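Local coordinates for phosphoribosylamine--glycine ligase (Thermotoga maritima, PDB 1VKZ), which catalyses the ATP-dependent joining of glycine to 5-phospho-beta-D-ribosylamine, giving N(1)-(5-phospho-beta-D-ribosyl)glycinamide, ADP and phosphate in de novo purine biosynthesis, at residues 30-35 against 301-306; 212-217 against 295-300; 307-312 against 320-325. All coordinates share one frame; numbering follows the deposited sequence.

Overall arrangement
The three contacts gather round two helices that follow each other in the chain, 294-301 and 303-315. Contact 2 is nested inside the long loop that contact 1 closes, and contact 3 comes after both. Contacts 1 and 3 share helix 303-315 and have centres about 9 Å apart; the centre of contact 2 lies about 13 Å from that of contact 1 and about 14 Å from that of contact 3. Contact 1 brings in helix 25-36 of the Rossmann-like N-terminal domain, contact 2 the chain leading into strand 215-219, and contact 3 the connection to strand 327-334. The helix pair thus ties the N-terminal domain to the ATP-grasp part and to the six-stranded antiparallel sheet.

Contact 1: 30-35 against 301-306; sequences IGWAFA and LNPEGF
Helix 25-36 passes the first turn of helix 303-315, and the backbones come nearest at Ala33 and Pro303, their CA atoms 4.9 Å apart. The small CB of Ala33 allows this approach: it points at Pro303 and lies 4.1 Å from Pro303 CB. Next to it, the six-membered ring of Trp32 reaches across to the same proline, CZ3 standing 3.6 Å from Pro303 CG and CH2 slightly farther from it. With CG anti to the backbone N (chi1 167°), the indole extends beyond its helix far enough to make this oblique contact. Trp32 also meets Phe357 edge-to-face. Helix 25-36 follows the first strand of the parallel Rossmann-like sheet in the N-terminal domain, so the contact joins that domain to a helix of the ATP-grasp part. Phe306 meets Ile30 obliquely, CE2 and CZ each 4.1 Å from Ile30 CG1; Ile20 of strand 17-22 lies against the same isoleucine. Asn302 holds the N-cap of helix 303-315. Its OD1 accepts from Gly305 N at 3.1 Å, with the donor above the carbonyl plane and an N-H...O angle of 156°.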
loop_
_atom_site.group_PDB
_atom_site.type_symbol
_atom_site.label_atom_id
_atom_site.label_comp_id
_atom_site.label_asym_id
_atom_site.label_seq_id
_atom_site.Cartn_x
_atom_site.Cartn_y
_atom_site.Cartn_z
ATOM N N ILE A 30 2.585 8.138 9.044
ATOM C CA ILE A 30 2.051 7.521 10.254
ATOM C C ILE A 30 2.737 8.080 11.521
ATOM O O ILE A 30 2.079 8.498 12.457
ATOM C CB ILE A 30 2.145 6.024 10.174
ATOM C CG1 ILE A 30 1.194 5.507 9.092
ATOM C CG2 ILE A 30 1.748 5.434 11.487
ATOM C CD1 ILE A 30 1.402 4.070 8.722
ATOM N N GLY A 31 4.050 8.177 11.490
ATOM C CA GLY A 31 4.775 8.797 12.589
ATOM C C GLY A 31 4.495 10.261 12.756
ATOM O O GLY A 31 4.619 10.792 13.819
ATOM N N TRP A 32 4.160 10.939 11.669
ATOM C CA TRP A 32 3.923 12.380 11.731
ATOM C C TRP A 32 2.647 12.634 12.547
ATOM O O TRP A 32 2.660 13.414 13.472
ATOM C CB TRP A 32 3.855 12.950 10.310
ATOM C CG TRP A 32 3.329 14.342 10.226
ATOM C CD1 TRP A 32 4.018 15.495 10.414
ATOM C CD2 TRP A 32 1.982 14.724 9.905
ATOM N NE1 TRP A 32 3.185 16.580 10.239
ATOM C CE2 TRP A 32 1.928 16.136 9.935
ATOM C CE3 TRP A 32 0.815 14.014 9.578
ATOM C CZ2 TRP A 32 0.760 16.851 9.655
ATOM C CZ3 TRP A 32 -0.359 14.737 9.322
ATOM C CH2 TRP A 32 -0.365 16.134 9.350
ATOM N N ALA A 33 1.580 11.900 12.221
ATOM C CA ALA A 33 0.303 11.961 12.932
ATOM C C ALA A 33 0.403 11.673 14.434
ATOM O O ALA A 33 -0.164 12.385 15.276
ATOM C CB ALA A 33 -0.653 10.991 12.329
ATOM N N PHE A 34 1.116 10.621 14.781
ATOM C CA PHE A 34 1.292 10.282 16.185
ATOM C C PHE A 34 2.037 11.364 16.954
ATOM O O PHE A 34 1.685 11.701 18.080
ATOM C CB PHE A 34 2.009 8.932 16.330
ATOM C CG PHE A 34 1.090 7.788 16.236
ATOM C CD1 PHE A 34 0.299 7.450 17.310
ATOM C CD2 PHE A 34 0.901 7.133 15.049
ATOM C CE1 PHE A 34 -0.599 6.428 17.227
ATOM C CE2 PHE A 34 -0.009 6.092 14.967
ATOM C CZ PHE A 34 -0.747 5.734 16.071
ATOM N N ALA A 35 3.082 11.894 16.340
ATOM C CA ALA A 35 3.914 12.888 16.970
ATOM C C ALA A 35 3.111 14.164 17.129
ATOM O O ALA A 35 3.307 14.913 18.105
ATOM C CB ALA A 35 5.179 13.126 16.127
ATOM N N LEU A 301 -5.714 13.785 5.779
ATOM C CA LEU A 301 -7.145 14.132 5.832
ATOM C C LEU A 301 -7.727 14.180 7.240
ATOM O O LEU A 301 -8.723 14.849 7.452
ATOM C CB LEU A 301 -7.980 13.182 4.971
ATOM C CG LEU A 301 -7.839 13.374 3.462
ATOM C CD1 LEU A 301 -8.505 12.220 2.718
ATOM C CD2 LEU A 301 -8.413 14.712 3.011
ATOM N N ASN A 302 -7.127 13.457 8.185
ATOM C CA ASN A 302 -7.524 13.518 9.616
ATOM C C ASN A 302 -6.537 12.827 10.548
ATOM O O ASN A 302 -6.794 11.714 10.968
ATOM C CB ASN A 302 -8.893 12.863 9.846
ATOM C CG ASN A 302 -9.419 13.116 11.242
ATOM O OD1 ASN A 302 -8.748 13.755 12.038
ATOM N ND2 ASN A 302 -10.612 12.619 11.545
ATOM N N PRO A 303 -5.433 13.478 10.886
ATOM C CA PRO A 303 -4.375 12.856 11.673
ATOM C C PRO A 303 -4.843 12.328 13.029
ATOM O O PRO A 303 -4.446 11.239 13.454
ATOM C CB PRO A 303 -3.396 14.010 11.899
ATOM C CG PRO A 303 -3.633 14.908 10.801
ATOM C CD PRO A 303 -5.096 14.864 10.549
ATOM N N GLU A 304 -5.682 13.127 13.677
ATOM C CA GLU A 304 -6.355 12.784 14.911
ATOM C C GLU A 304 -7.128 11.476 14.843
ATOM O O GLU A 304 -6.970 10.600 15.696
ATOM C CB GLU A 304 -7.369 13.878 15.242
ATOM C CG GLU A 304 -6.818 15.172 15.824
ATOM C CD GLU A 304 -7.923 16.105 16.342
ATOM O OE1 GLU A 304 -8.986 16.223 15.684
ATOM O OE2 GLU A 304 -7.735 16.722 17.412
ATOM N N GLY A 305 -7.990 11.374 13.839
ATOM C CA GLY A 305 -8.932 10.279 13.717
ATOM C C GLY A 305 -8.240 8.996 13.326
ATOM O O GLY A 305 -8.587 7.927 13.812
ATOM N N PHE A 306 -7.247 9.103 12.457
ATOM C CA PHE A 306 -6.422 7.942 12.128
ATOM C C PHE A 306 -5.760 7.409 13.409
ATOM O O PHE A 306 -5.972 6.268 13.800
ATOM C CB PHE A 306 -5.382 8.284 11.056
ATOM C CG PHE A 306 -4.449 7.156 10.750
ATOM C CD1 PHE A 306 -4.825 6.146 9.899
ATOM C CD2 PHE A 306 -3.200 7.096 11.342
ATOM C CE1 PHE A 306 -3.968 5.086 9.624
ATOM C CE2 PHE A 306 -2.362 6.046 11.087
ATOM C CZ PHE A 306 -2.759 5.026 10.209
#

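Contact 2: 212-217 against 295-300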
loop_
_atom_site.group_PDB
_atom_site.type_symbol
_atom_site.label_atom_id
_atom_site.label_comp_id
_atom_site.label_asym_id
_atom_site.label_seq_id
_atom_site.Cartn_x
_atom_site.Cartn_y
_atom_site.Cartn_z
ATOM N N PRO A 212 -10.955 6.852 4.544
ATOM C CA PRO A 212 -11.298 7.618 3.395
ATOM C C PRO A 212 -10.757 6.987 2.128
ATOM O O PRO A 212 -9.588 6.607 2.079
ATOM C CB PRO A 212 -10.575 8.940 3.645
ATOM C CG PRO A 212 -10.507 9.068 5.039
ATOM C CD PRO A 212 -10.338 7.701 5.578
ATOM N N PHE A 213 -11.581 6.913 1.103
ATOM C CA PHE A 213 -11.154 6.414 -0.208
ATOM C C PHE A 213 -10.307 7.463 -0.924
ATOM O O PHE A 213 -10.615 8.676 -0.890
ATOM C CB PHE A 213 -12.369 5.994 -1.059
ATOM C CG PHE A 213 -13.148 4.877 -0.449
ATOM C CD1 PHE A 213 -14.068 5.117 0.557
ATOM C CD2 PHE A 213 -12.930 3.570 -0.828
ATOM C CE1 PHE A 213 -14.785 4.063 1.145
ATOM C CE2 PHE A 213 -13.646 2.512 -0.224
ATOM C CZ PHE A 213 -14.552 2.766 0.756
ATOM N N VAL A 214 -9.226 7.011 -1.543
ATOM C CA VAL A 214 -8.280 7.902 -2.196
ATOM C C VAL A 214 -8.031 7.368 -3.594
ATOM O O VAL A 214 -8.283 6.220 -3.861
ATOM C CB VAL A 214 -6.971 8.090 -1.358
ATOM C CG1 VAL A 214 -7.314 8.425 0.054
ATOM C CG2 VAL A 214 -6.126 6.885 -1.357
ATOM N N ARG A 215 -7.592 8.203 -4.509
ATOM C CA ARG A 215 -7.371 7.734 -5.857
ATOM C C ARG A 215 -5.877 7.763 -6.063
ATOM O O ARG A 215 -5.240 8.757 -5.809
ATOM C CB ARG A 215 -8.127 8.590 -6.891
ATOM C CG ARG A 215 -7.896 8.109 -8.317
ATOM C CD ARG A 215 -8.940 8.483 -9.342
ATOM N NE ARG A 215 -10.338 8.379 -8.901
ATOM C CZ ARG A 215 -10.960 7.265 -8.493
ATOM N NH1 ARG A 215 -10.321 6.097 -8.396
ATOM N NH2 ARG A 215 -12.243 7.331 -8.143
ATOM N N ASP A 216 -5.312 6.659 -6.502
ATOM C CA ASP A 216 -3.879 6.607 -6.742
ATOM C C ASP A 216 -3.536 6.618 -8.256
ATOM O O ASP A 216 -4.391 6.410 -9.129
ATOM C CB ASP A 216 -3.234 5.438 -5.973
ATOM C CG ASP A 216 -4.073 4.158 -6.012
ATOM O OD1 ASP A 216 -4.134 3.514 -7.091
ATOM O OD2 ASP A 216 -4.686 3.726 -5.005
ATOM N N TYR A 217 -2.267 6.908 -8.528
ATOM C CA TYR A 217 -1.755 7.053 -9.850
ATOM C C TYR A 217 -0.579 6.097 -9.959
ATOM O O TYR A 217 0.527 6.416 -9.532
ATOM C CB TYR A 217 -1.333 8.505 -10.045
ATOM C CG TYR A 217 -2.495 9.475 -10.134
ATOM C CD1 TYR A 217 -3.178 9.862 -9.001
ATOM C CD2 TYR A 217 -2.918 9.995 -11.368
ATOM C CE1 TYR A 217 -4.231 10.745 -9.059
ATOM C CE2 TYR A 217 -4.001 10.882 -11.443
ATOM C CZ TYR A 217 -4.646 11.246 -10.271
ATOM O OH TYR A 217 -5.702 12.120 -10.291
ATOM N N THR A 295 -1.593 6.285 2.224
ATOM C CA THR A 295 -1.490 6.621 3.648
ATOM C C THR A 295 -1.228 8.095 3.880
ATOM O O THR A 295 -1.863 8.722 4.736
ATOM C CB THR A 295 -0.363 5.779 4.326
ATOM O OG1 THR A 295 -0.689 4.375 4.334
ATOM C CG2 THR A 295 -0.184 6.160 5.810
ATOM N N GLU A 296 -0.280 8.645 3.130
ATOM C CA GLU A 296 0.042 10.091 3.158
ATOM C C GLU A 296 -1.244 10.896 3.057
ATOM O O GLU A 296 -1.470 11.805 3.827
ATOM C CB GLU A 296 0.982 10.465 1.992
ATOM C CG GLU A 296 2.418 9.986 2.142
ATOM C CD GLU A 296 2.705 8.564 1.672
ATOM O OE1 GLU A 296 1.862 7.630 1.786
ATOM O OE2 GLU A 296 3.844 8.363 1.215
ATOM N N VAL A 297 -2.099 10.536 2.111
ATOM C CA VAL A 297 -3.324 11.295 1.881
ATOM C C VAL A 297 -4.329 11.100 3.009
ATOM O O VAL A 297 -4.894 12.057 3.503
ATOM C CB VAL A 297 -3.942 10.949 0.521
ATOM C CG1 VAL A 297 -5.237 11.698 0.316
ATOM C CG2 VAL A 297 -3.000 11.356 -0.559
ATOM N N ILE A 298 -4.567 9.855 3.371
ATOM C CA ILE A 298 -5.522 9.494 4.404
ATOM C C ILE A 298 -5.148 10.193 5.692
ATOM O O ILE A 298 -5.957 10.840 6.312
ATOM C CB ILE A 298 -5.554 7.948 4.596
ATOM C CG1 ILE A 298 -6.181 7.264 3.369
ATOM C CG2 ILE A 298 -6.338 7.573 5.860
ATOM C CD1 ILE A 298 -5.847 5.689 3.190
ATOM N N VAL A 299 -3.897 10.060 6.085
ATOM C CA VAL A 299 -3.372 10.698 7.298
ATOM C C VAL A 299 -3.530 12.222 7.279
ATOM O O VAL A 299 -3.900 12.830 8.274
ATOM C CB VAL A 299 -1.886 10.311 7.484
ATOM C CG1 VAL A 299 -1.234 11.096 8.571
ATOM C CG2 VAL A 299 -1.771 8.805 7.789
ATOM N N THR A 300 -3.255 12.836 6.134
ATOM C CA THR A 300 -3.345 14.279 6.030
ATOM C C THR A 300 -4.784 14.687 6.092
ATOM O O THR A 300 -5.055 15.803 6.427
ATOM C CB THR A 300 -2.718 14.803 4.726
ATOM O OG1 THR A 300 -1.362 14.393 4.644
ATOM C CG2 THR A 300 -2.613 16.315 4.740
#
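Ile298 can be followed outward from the helix to Pro212 and Val214. At CB it forks. CG2, anti to the backbone N, goes to the proline ring, 4.0 Å from Pro212 CD. CG1 (chi1 -69°) lies beside the backbone N and meets two groups, 3.7 Å from Val214 CG1 and equally close to Pro212 O. CD1, the tip, stays 4.0 Å from the same Pro212 O. Val214 crosses Ile298 at about a right angle, and its CG1 also lies 3.9 Å from Val297 CG1. The contact joins helix 294-301 of the ATP-grasp fold to the chain entering strand 215-219; Val214 is about 5 Å, side chain to side chain, from Ser198, which probably helps bind ATP. With an alanine in place of Ile298, Val214 CG1 would probably lose one of its two partners here and Pro212 CD its neighbour on the helix, opening a gap between helix and chain. Within the helix, Thr300 OG1 donates back one turn to Glu296 O at 2.7 Å. The touching side chains are aliphatic, with the Pro212 carbonyl the one polar group against them; packing and exclusion of water, without charge pair or hydrogen bond, probably hold the segments together.

Contact 3: 307-312 against 320-325; sequences VNAVLE and EPVEPR
Val322 has CG1 anti to its backbone N (chi1 180°), which places CG2 beside that N and anti to the carbonyl carbon; CG2 is thereby the branch that meets Ala309. This is a helix-to-strand connection: after helix 303-315 the chain doubles back, and 320-325 runs irregularly beside the helix it has just left before entering strand 327-334 of the six-stranded antiparallel sheet. In Val322, phi -97° and psi 98° give an extended backbone, and its CB points to the helix, whereas Pro321 CB points away from it. The nearest CA atoms across the contact are those of Ala309 and Glu320, 6.2 Å apart. Glu320 takes part through its backbone, its O lying 4.2 Å from Ala309 CB, while its side chain, in an exposed residue, stays clear of the helix segment. Ala309 has only a methyl group to offer, and this single carbon serves both the glutamate carbonyl and the valine. The same Val322 CG2 also lies 3.6 Å from Gly305 O, one turn earlier on the helix, and Leu211 packs on the valine too. The contact is small: one methyl-to-methyl touch, with two backbone oxygens beside it. Farther along the loop, polar contacts take over near the start of the helix: Asn302 ND2 makes a weak hydrogen bond to Glu323 O, and Arg325 forms a backbone hydrogen bond with Leu301. The helix and the loop meet most closely through their side chains where Ala309 CB stands 3.9 Å from Val322 CG2.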
loop_
_atom_site.group_PDB
_atom_site.type_symbol
_atom_site.label_atom_id
_atom_site.label_comp_id
_atom_site.label_asym_id
_atom_site.label_seq_id
_atom_site.Cartn_x
_atom_site.Cartn_y
_atom_site.Cartn_z
ATOM N N VAL A 307 -5.007 8.269 14.078
ATOM C CA VAL A 307 -4.363 7.913 15.336
ATOM C C VAL A 307 -5.313 7.273 16.334
ATOM O O VAL A 307 -5.003 6.250 16.912
ATOM C CB VAL A 307 -3.686 9.127 16.010
ATOM C CG1 VAL A 307 -3.338 8.828 17.468
ATOM C CG2 VAL A 307 -2.442 9.484 15.271
ATOM N N ASN A 308 -6.459 7.883 16.547
ATOM C CA ASN A 308 -7.418 7.330 17.494
ATOM C C ASN A 308 -7.925 5.936 17.133
ATOM O O ASN A 308 -8.012 5.059 17.992
ATOM C CB ASN A 308 -8.568 8.300 17.690
ATOM C CG ASN A 308 -8.189 9.477 18.601
ATOM O OD1 ASN A 308 -7.195 9.433 19.352
ATOM N ND2 ASN A 308 -9.000 10.517 18.560
ATOM N N ALA A 309 -8.255 5.725 15.866
ATOM C CA ALA A 309 -8.795 4.443 15.424
ATOM C C ALA A 309 -7.737 3.331 15.569
ATOM O O ALA A 309 -8.016 2.232 16.002
ATOM C CB ALA A 309 -9.287 4.553 13.994
ATOM N N VAL A 310 -6.493 3.666 15.273
ATOM C CA VAL A 310 -5.396 2.734 15.434
ATOM C C VAL A 310 -5.218 2.373 16.891
ATOM O O VAL A 310 -4.976 1.238 17.219
ATOM C CB VAL A 310 -4.114 3.333 14.853
ATOM C CG1 VAL A 310 -2.918 2.495 15.173
ATOM C CG2 VAL A 310 -4.265 3.413 13.349
ATOM N N LEU A 311 -5.325 3.344 17.781
ATOM C CA LEU A 311 -5.070 3.077 19.182
ATOM C C LEU A 311 -6.200 2.258 19.750
ATOM O O LEU A 311 -5.972 1.301 20.475
ATOM C CB LEU A 311 -4.889 4.381 19.935
ATOM C CG LEU A 311 -3.549 5.080 19.701
ATOM C CD1 LEU A 311 -3.564 6.431 20.416
ATOM C CD2 LEU A 311 -2.339 4.226 20.151
ATOM N N GLU A 312 -7.421 2.632 19.405
ATOM C CA GLU A 312 -8.586 1.909 19.836
ATOM C C GLU A 312 -8.582 0.488 19.333
ATOM O O GLU A 312 -8.926 -0.421 20.069
ATOM C CB GLU A 312 -9.859 2.622 19.375
ATOM C CG GLU A 312 -10.179 3.833 20.222
ATOM C CD GLU A 312 -10.094 3.509 21.716
ATOM O OE1 GLU A 312 -10.469 2.372 22.110
ATOM O OE2 GLU A 312 -9.633 4.379 22.494
ATOM N N GLU A 320 -13.913 4.629 16.333
ATOM C CA GLU A 320 -14.828 5.600 15.800
ATOM C C GLU A 320 -14.452 5.869 14.348
ATOM O O GLU A 320 -13.277 5.781 13.999
ATOM C CB GLU A 320 -14.733 6.886 16.623
ATOM C CG GLU A 320 -15.121 6.709 18.083
ATOM C CD GLU A 320 -16.596 6.361 18.273
ATOM O OE1 GLU A 320 -17.407 6.664 17.361
ATOM O OE2 GLU A 320 -16.944 5.783 19.334
ATOM N N PRO A 321 -15.443 6.170 13.510
ATOM C CA PRO A 321 -15.224 6.476 12.089
ATOM C C PRO A 321 -14.147 7.524 11.798
ATOM O O PRO A 321 -14.037 8.517 12.516
ATOM C CB PRO A 321 -16.589 7.028 11.632
ATOM C CG PRO A 321 -17.576 6.432 12.550
ATOM C CD PRO A 321 -16.873 6.191 13.857
ATOM N N VAL A 322 -13.388 7.320 10.727
ATOM C CA VAL A 322 -12.390 8.306 10.320
ATOM C C VAL A 322 -12.923 9.233 9.220
ATOM O O VAL A 322 -12.889 8.894 8.040
ATOM C CB VAL A 322 -11.110 7.611 9.883
ATOM C CG1 VAL A 322 -10.050 8.626 9.439
ATOM C CG2 VAL A 322 -10.618 6.743 11.047
ATOM N N GLU A 323 -13.387 10.408 9.624
ATOM C CA GLU A 323 -13.982 11.362 8.714
ATOM C C GLU A 323 -12.887 12.254 8.134
ATOM O O GLU A 323 -12.098 12.837 8.871
ATOM C CB GLU A 323 -15.015 12.237 9.439
ATOM C CG GLU A 323 -15.978 11.503 10.387
ATOM C CD GLU A 323 -17.171 10.858 9.687
ATOM O OE1 GLU A 323 -16.969 10.202 8.630
ATOM O OE2 GLU A 323 -18.313 10.997 10.213
ATOM N N PRO A 324 -12.850 12.396 6.817
ATOM C CA PRO A 324 -11.897 13.293 6.195
ATOM C C PRO A 324 -12.280 14.763 6.321
ATOM O O PRO A 324 -13.458 15.131 6.147
ATOM C CB PRO A 324 -11.958 12.883 4.732
ATOM C CG PRO A 324 -13.345 12.342 4.539
ATOM C CD PRO A 324 -13.712 11.719 5.828
ATOM N N ARG A 325 -11.291 15.605 6.614
ATOM C CA ARG A 325 -11.499 17.042 6.617
ATOM C C ARG A 325 -10.815 17.640 5.394
ATOM O O ARG A 325 -9.617 17.594 5.249
ATOM C CB ARG A 325 -10.977 17.665 7.911
ATOM C CG ARG A 325 -11.908 17.486 9.118
ATOM C CD ARG A 325 -11.658 16.213 9.933
ATOM N NE ARG A 325 -10.292 16.131 10.471
ATOM C CZ ARG A 325 -9.831 16.826 11.519
ATOM N NH1 ARG A 325 -10.606 17.698 12.174
ATOM N NH2 ARG A 325 -8.569 16.651 11.908
#